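Local coordinates for alginate lyase (Chitinophaga sp. MD30, PDB 6KCW), which degrades the brown-algal polysaccharide alginate as a lyase of polysaccharide lyase family 36, by a mechanism in which lysine serves as both catalytic base and catalytic acid, at residues Arg117-Gln122 against Phe129-Ile134; Lys149-Ser154 against Asn186-Leu191. All blocks are in the same frame, centred on the assembly; numbering follows the deposited sequence.

How the contacts relate
From the N terminus, strand 113-122 comes first and turns back into strand 128-135. Contact 1 is this hairpin, and it closes the short loop between its two strands. The chain then runs into the loop holding K149-S154, passes through strands 162-170 and 179-185, and returns at N186-L191 to close contact 2. The two contacts follow one another in series, neither nested nor crossed. The centres of contacts 1 and 2 lie about 10 Å apart, and the contacts touch. F130 N probably bonds to Y151 O, at 2.7 Å, and the F129 ring packs on S150. Contact 2 lays a loop, tied to strand 128-135, against the hairpin of strands 179-185 and 188-195.

Contact 1 (Arg117-Gln122 against Phe129-Ile134); sequences RMMWYQ and FFQPYI. With PO4 (phosphate ion), chain B.
R117-Q122 and F129-I134 run antiparallel as the two arms of a beta hairpin, their axes 4.6 Å apart at closest approach and at 139° in direction. M119 and Q131 bond to each other in both directions, as do Y121 and F129. The bonds between R117 and Y133 are weak.

R117, M119, Y121, F129, Q131 and Y133 share one face. M119 SD lies over the Y133 ring, 3.3 Å above its plane and offset toward the rim, a Met-aromatic contact. The R117 guanidinium runs beside the same ring, with NH2 at its edge, 3.7 Å from CD2. R117 NH2 gives a nearly straight bond of 3.2 Å to phosphate O1, at 170°. Y133 OH donates to phosphate O4 at 3.2 Å. K91 also hydrogen-bonds this ion, which probably came from the crystallisation liquor. R117 NH1 is held by H212, and Y133 OH also meets G144 N. The Q131 chain, extended beyond CG, brings OE1 to 3.7 Å from Y121 CB. The two side chains cross obliquely, with the amide and ring planes 19° apart. Y121 CD2 touches F129 CZ at 3.7 Å.

On the other face, M118 CE meets F130 CD1 at 3.5 Å.

Strand 89-92 pairs with the far edge of 113-122, and strand 206-215 follows it. M118 and F130 pack on I185 of strand 179-185, in the second sheet of this concanavalin-clan beta sandwich.

Contact 2 (Lys149-Ser154 against Asn186-Leu191); sequences KSYPSS and NGTTVL
Y151 touches N186-L191 at three places, at V190, T188 and N186. Its CG is anti to the backbone N (chi1 -177°), and its side chain points toward the other segment from the start. At its root, Y151 CB packs on V190 CG2 at 3.8 Å. Farther out, T188 crosses the ring at about a right angle. Its CB is 3.7 Å from Y151 CE2, and its CG2 lies at the ring edge, in the plane. At the tip, N186 ND2 gives Y151 OH a weak bond of 3.2 Å, bent to 132°. The amide plane of N186 stands nearly perpendicular to the ring. Its OD1 accepts from H164 N, which helps to fix the amide.

N186 and G187 both have positive phi, as in a type I' turn, and they link strands 179-185 and 188-195 in a tight hairpin. The second strand is then broken by a classic beta bulge, in which V190 and L191 both face I183. The chain turns a corner here.

V190 is buried. Both its methyls meet Y151 CB, and V190 CG1 also reaches S150 C at 4.1 Å. The V190 side chain also packs on P132 and I185.

K149 covers the bulge with its aliphatic part. K149 CB lies 3.6 Å from V190 O, and K149 CG meets L191 CD1 at 3.9 Å, the two chains crossing at about a right angle. The lysine chain bends at chi2 (-61°), which leaves CD still near V190 O. Its ammonium end leads away from the hairpin, and the residue is exposed. Beyond Y151 a cis peptide enters P152. S150 OG bonds P152 O at 3.3 Å, and R127 binds both oxygens.

Contact 1 (Arg117-Gln122 against Phe129-Ile134)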
loop_
_atom_site.group_PDB
_atom_site.type_symbol
_atom_site.label_atom_id
_atom_site.label_comp_id
_atom_site.label_asym_id
_atom_site.label_seq_id
_atom_site.Cartn_x
_atom_site.Cartn_y
_atom_site.Cartn_z
ATOM N N ARG A 117 4.593 -2.376 -0.116
ATOM C CA ARG A 117 3.133 -2.327 -0.083
ATOM C C ARG A 117 2.616 -3.506 0.730
ATOM O O ARG A 117 3.386 -4.332 1.234
ATOM C CB ARG A 117 2.517 -2.339 -1.495
ATOM C CG ARG A 117 2.886 -1.131 -2.334
ATOM C CD ARG A 117 2.445 -1.284 -3.798
ATOM N NE ARG A 117 2.843 -2.564 -4.364
ATOM C CZ ARG A 117 2.395 -3.039 -5.521
ATOM N NH1 ARG A 117 1.536 -2.342 -6.254
ATOM N NH2 ARG A 117 2.805 -4.221 -5.948
ATOM N N MET A 118 1.289 -3.578 0.858
ATOM C CA MET A 118 0.639 -4.610 1.651
ATOM C C MET A 118 -0.535 -5.182 0.873
ATOM O O MET A 118 -1.191 -4.474 0.100
ATOM C CB MET A 118 0.153 -4.067 3.021
ATOM C CG MET A 118 -0.353 -5.154 3.987
ATOM S SD MET A 118 -0.848 -4.554 5.623
ATOM C CE MET A 118 -2.328 -3.610 5.195
ATOM N N MET A 119 -0.796 -6.471 1.088
ATOM C CA MET A 119 -1.893 -7.162 0.431
ATOM C C MET A 119 -2.765 -7.864 1.459
ATOM O O MET A 119 -2.339 -8.145 2.580
ATOM C CB MET A 119 -1.400 -8.213 -0.567
ATOM C CG MET A 119 -0.617 -7.677 -1.727
ATOM S SD MET A 119 -0.293 -9.022 -2.883
ATOM C CE MET A 119 -1.925 -9.589 -3.365
ATOM N N TRP A 120 -4.004 -8.142 1.062
ATOM C CA TRP A 120 -4.750 -9.238 1.655
ATOM C C TRP A 120 -4.691 -10.416 0.686
ATOM O O TRP A 120 -4.393 -10.253 -0.502
ATOM C CB TRP A 120 -6.192 -8.827 1.985
ATOM C CG TRP A 120 -7.142 -8.956 0.861
ATOM C CD1 TRP A 120 -7.927 -10.033 0.576
ATOM C CD2 TRP A 120 -7.430 -7.972 -0.138
ATOM N NE1 TRP A 120 -8.680 -9.787 -0.548
ATOM C CE2 TRP A 120 -8.391 -8.528 -1.008
ATOM C CE3 TRP A 120 -6.959 -6.678 -0.390
ATOM C CZ2 TRP A 120 -8.899 -7.832 -2.107
ATOM C CZ3 TRP A 120 -7.466 -5.986 -1.479
ATOM C CH2 TRP A 120 -8.428 -6.566 -2.322
ATOM N N TYR A 121 -4.916 -11.619 1.211
ATOM C CA TYR A 121 -4.632 -12.818 0.433
ATOM C C TYR A 121 -5.432 -13.989 0.988
ATOM O O TYR A 121 -5.555 -14.135 2.209
ATOM C CB TYR A 121 -3.130 -13.134 0.460
ATOM C CG TYR A 121 -2.668 -14.229 -0.496
ATOM C CD1 TYR A 121 -2.465 -13.965 -1.842
ATOM C CD2 TYR A 121 -2.384 -15.513 -0.035
ATOM C CE1 TYR A 121 -2.027 -14.957 -2.708
ATOM C CE2 TYR A 121 -1.942 -16.511 -0.894
ATOM C CZ TYR A 121 -1.772 -16.225 -2.229
ATOM O OH TYR A 121 -1.334 -17.209 -3.085
ATOM N N GLN A 122 -5.961 -14.824 0.085
ATOM C CA GLN A 122 -6.715 -16.014 0.462
ATOM C C GLN A 122 -6.047 -17.260 -0.102
ATOM O O GLN A 122 -5.778 -17.348 -1.311
ATOM C CB GLN A 122 -8.174 -15.945 -0.001
ATOM C CG GLN A 122 -8.917 -17.254 0.247
ATOM C CD GLN A 122 -10.411 -17.085 0.367
ATOM O OE1 GLN A 122 -11.062 -17.801 1.124
ATOM N NE2 GLN A 122 -10.969 -16.136 -0.377
ATOM N N PHE A 129 -5.559 -13.349 5.110
ATOM C CA PHE A 129 -4.706 -12.563 5.993
ATOM C C PHE A 129 -4.179 -11.327 5.273
ATOM O O PHE A 129 -4.394 -11.132 4.078
ATOM C CB PHE A 129 -3.532 -13.406 6.527
ATOM C CG PHE A 129 -2.874 -14.268 5.481
ATOM C CD1 PHE A 129 -1.864 -13.760 4.676
ATOM C CD2 PHE A 129 -3.266 -15.587 5.303
ATOM C CE1 PHE A 129 -1.264 -14.541 3.704
ATOM C CE2 PHE A 129 -2.671 -16.384 4.336
ATOM C CZ PHE A 129 -1.669 -15.859 3.531
ATOM N N PHE A 130 -3.503 -10.479 6.044
ATOM C CA PHE A 130 -2.607 -9.467 5.510
ATOM C C PHE A 130 -1.241 -10.099 5.240
ATOM O O PHE A 130 -0.890 -11.137 5.803
ATOM C CB PHE A 130 -2.474 -8.291 6.491
ATOM C CG PHE A 130 -3.686 -7.396 6.551
ATOM C CD1 PHE A 130 -4.092 -6.681 5.431
ATOM C CD2 PHE A 130 -4.404 -7.255 7.725
ATOM C CE1 PHE A 130 -5.194 -5.854 5.466
ATOM C CE2 PHE A 130 -5.517 -6.415 7.774
ATOM C CZ PHE A 130 -5.912 -5.716 6.627
ATOM N N GLN A 131 -0.472 -9.477 4.344
ATOM C CA GLN A 131 0.862 -9.992 4.070
ATOM C C GLN A 131 1.683 -8.868 3.476
ATOM O O GLN A 131 1.172 -8.122 2.630
ATOM C CB GLN A 131 0.841 -11.199 3.114
ATOM C CG GLN A 131 0.588 -10.866 1.624
ATOM C CD GLN A 131 0.586 -12.093 0.698
ATOM O OE1 GLN A 131 0.545 -13.238 1.156
ATOM N NE2 GLN A 131 0.636 -11.848 -0.612
ATOM N N PRO A 132 2.931 -8.696 3.892
ATOM C CA PRO A 132 3.820 -7.786 3.171
ATOM C C PRO A 132 3.909 -8.197 1.711
ATOM O O PRO A 132 3.657 -9.346 1.342
ATOM C CB PRO A 132 5.175 -7.958 3.874
ATOM C CG PRO A 132 4.873 -8.686 5.163
ATOM C CD PRO A 132 3.625 -9.472 4.933
ATOM N N TYR A 133 4.277 -7.232 0.872
ATOM C CA TYR A 133 4.405 -7.472 -0.565
ATOM C C TYR A 133 5.491 -6.521 -1.072
ATOM O O TYR A 133 5.201 -5.410 -1.516
ATOM C CB TYR A 133 3.080 -7.267 -1.287
ATOM C CG TYR A 133 3.059 -7.930 -2.636
ATOM C CD1 TYR A 133 2.983 -9.313 -2.738
ATOM C CD2 TYR A 133 3.143 -7.186 -3.803
ATOM C CE1 TYR A 133 2.979 -9.939 -3.952
ATOM C CE2 TYR A 133 3.138 -7.808 -5.032
ATOM C CZ TYR A 133 3.051 -9.186 -5.100
ATOM O OH TYR A 133 3.055 -9.821 -6.320
ATOM N N ILE A 134 6.738 -6.967 -0.985
ATOM C CA ILE A 134 7.894 -6.094 -1.137
ATOM C C ILE A 134 8.656 -6.490 -2.398
ATOM O O ILE A 134 9.047 -7.651 -2.562
ATOM C CB ILE A 134 8.809 -6.161 0.096
ATOM C CG1 ILE A 134 7.984 -6.096 1.378
ATOM C CG2 ILE A 134 9.761 -4.994 0.117
ATOM C CD1 ILE A 134 7.102 -4.900 1.434
HETATM P P PO4 B . 2.349 -7.159 -8.833
HETATM O O1 PO4 B . 1.926 -5.721 -8.677
HETATM O O2 PO4 B . 2.367 -7.513 -10.304
HETATM O O3 PO4 B . 1.349 -8.094 -8.190
HETATM O O4 PO4 B . 3.764 -7.346 -8.264
HETATM O O HOH W 1 5.112 -4.083 -3.683
#

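Contact 2 (Lys149-Ser154 against Asn186-Leu191)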
loop_
_atom_site.group_PDB
_atom_site.type_symbol
_atom_site.label_atom_id
_atom_site.label_comp_id
_atom_site.label_asym_id
_atom_site.label_seq_id
_atom_site.Cartn_x
_atom_site.Cartn_y
_atom_site.Cartn_z
ATOM N N LYS A 149 5.560 -13.735 5.607
ATOM C CA LYS A 149 4.900 -13.164 6.783
ATOM C C LYS A 149 3.406 -12.952 6.548
ATOM O O LYS A 149 2.960 -12.676 5.430
ATOM C CB LYS A 149 5.546 -11.834 7.185
ATOM C CG LYS A 149 7.071 -11.877 7.270
ATOM C CD LYS A 149 7.516 -12.882 8.325
ATOM C CE LYS A 149 8.960 -12.661 8.769
ATOM N NZ LYS A 149 9.307 -13.514 9.947
ATOM N N SER A 150 2.630 -13.071 7.624
ATOM C CA SER A 150 1.195 -12.851 7.516
ATOM C C SER A 150 0.635 -12.358 8.838
ATOM O O SER A 150 1.188 -12.622 9.907
ATOM C CB SER A 150 0.458 -14.123 7.079
ATOM O OG SER A 150 0.529 -15.125 8.070
ATOM N N TYR A 151 -0.462 -11.618 8.745
ATOM C CA TYR A 151 -1.220 -11.195 9.907
ATOM C C TYR A 151 -2.700 -11.485 9.669
ATOM O O TYR A 151 -3.288 -11.012 8.683
ATOM C CB TYR A 151 -1.010 -9.712 10.207
ATOM C CG TYR A 151 -1.724 -9.221 11.456
ATOM C CD1 TYR A 151 -3.049 -8.797 11.403
ATOM C CD2 TYR A 151 -1.073 -9.179 12.684
ATOM C CE1 TYR A 151 -3.701 -8.344 12.530
ATOM C CE2 TYR A 151 -1.725 -8.722 13.835
ATOM C CZ TYR A 151 -3.038 -8.308 13.749
ATOM O OH TYR A 151 -3.698 -7.856 14.867
ATOM N N PRO A 152 -3.307 -12.266 10.575
ATOM C CA PRO A 152 -2.615 -12.814 11.750
ATOM C C PRO A 152 -1.717 -13.999 11.391
ATOM O O PRO A 152 -1.847 -14.528 10.270
ATOM C CB PRO A 152 -3.768 -13.243 12.658
ATOM C CG PRO A 152 -4.860 -13.614 11.690
ATOM C CD PRO A 152 -4.706 -12.718 10.489
ATOM N N SER A 153 -0.803 -14.383 12.297
ATOM C CA SER A 153 0.099 -15.497 11.996
ATOM C C SER A 153 -0.665 -16.811 11.891
ATOM O O SER A 153 -0.286 -17.683 11.105
ATOM C CB SER A 153 1.224 -15.600 13.044
ATOM O OG SER A 153 0.723 -15.701 14.376
ATOM N N SER A 154 -1.754 -16.963 12.642
ATOM C CA SER A 154 -2.673 -18.080 12.471
ATOM C C SER A 154 -4.100 -17.542 12.415
ATOM O O SER A 154 -4.387 -16.447 12.902
ATOM C CB SER A 154 -2.520 -19.127 13.596
ATOM O OG SER A 154 -3.046 -18.667 14.833
ATOM N N ASN A 186 -2.085 -3.398 14.316
ATOM C CA ASN A 186 -2.600 -3.475 15.677
ATOM C C ASN A 186 -1.459 -3.620 16.681
ATOM O O ASN A 186 -1.511 -4.457 17.579
ATOM C CB ASN A 186 -3.591 -4.631 15.840
ATOM C CG ASN A 186 -4.919 -4.367 15.185
ATOM O OD1 ASN A 186 -5.198 -3.254 14.751
ATOM N ND2 ASN A 186 -5.763 -5.395 15.129
ATOM N N GLY A 187 -0.393 -2.841 16.495
ATOM C CA GLY A 187 0.746 -2.903 17.393
ATOM C C GLY A 187 1.546 -4.192 17.363
ATOM O O GLY A 187 2.523 -4.310 18.117
ATOM N N THR A 188 1.173 -5.153 16.520
ATOM C CA THR A 188 1.872 -6.431 16.382
ATOM C C THR A 188 2.783 -6.389 15.162
ATOM O O THR A 188 2.349 -5.983 14.078
ATOM C CB THR A 188 0.870 -7.582 16.239
ATOM O OG1 THR A 188 0.180 -7.788 17.485
ATOM C CG2 THR A 188 1.577 -8.876 15.798
ATOM N N THR A 189 4.033 -6.808 15.337
ATOM C CA THR A 189 4.984 -6.833 14.229
ATOM C C THR A 189 4.574 -7.864 13.178
ATOM O O THR A 189 4.408 -9.050 13.480
ATOM C CB THR A 189 6.393 -7.137 14.740
ATOM O OG1 THR A 189 6.858 -6.043 15.537
ATOM C CG2 THR A 189 7.381 -7.353 13.586
ATOM N N VAL A 190 4.412 -7.413 11.941
ATOM C CA VAL A 190 4.152 -8.334 10.842
ATOM C C VAL A 190 5.479 -8.601 10.162
ATOM O O VAL A 190 5.917 -9.752 10.037
ATOM C CB VAL A 190 3.122 -7.766 9.850
ATOM C CG1 VAL A 190 2.751 -8.815 8.813
ATOM C CG2 VAL A 190 1.891 -7.291 10.599
ATOM N N LEU A 191 6.131 -7.531 9.726
ATOM C CA LEU A 191 7.441 -7.601 9.104
ATOM C C LEU A 191 8.293 -6.498 9.700
ATOM O O LEU A 191 7.863 -5.340 9.739
ATOM C CB LEU A 191 7.353 -7.437 7.584
ATOM C CG LEU A 191 8.698 -7.344 6.863
ATOM C CD1 LEU A 191 9.371 -8.708 6.827
ATOM C CD2 LEU A 191 8.542 -6.774 5.451
#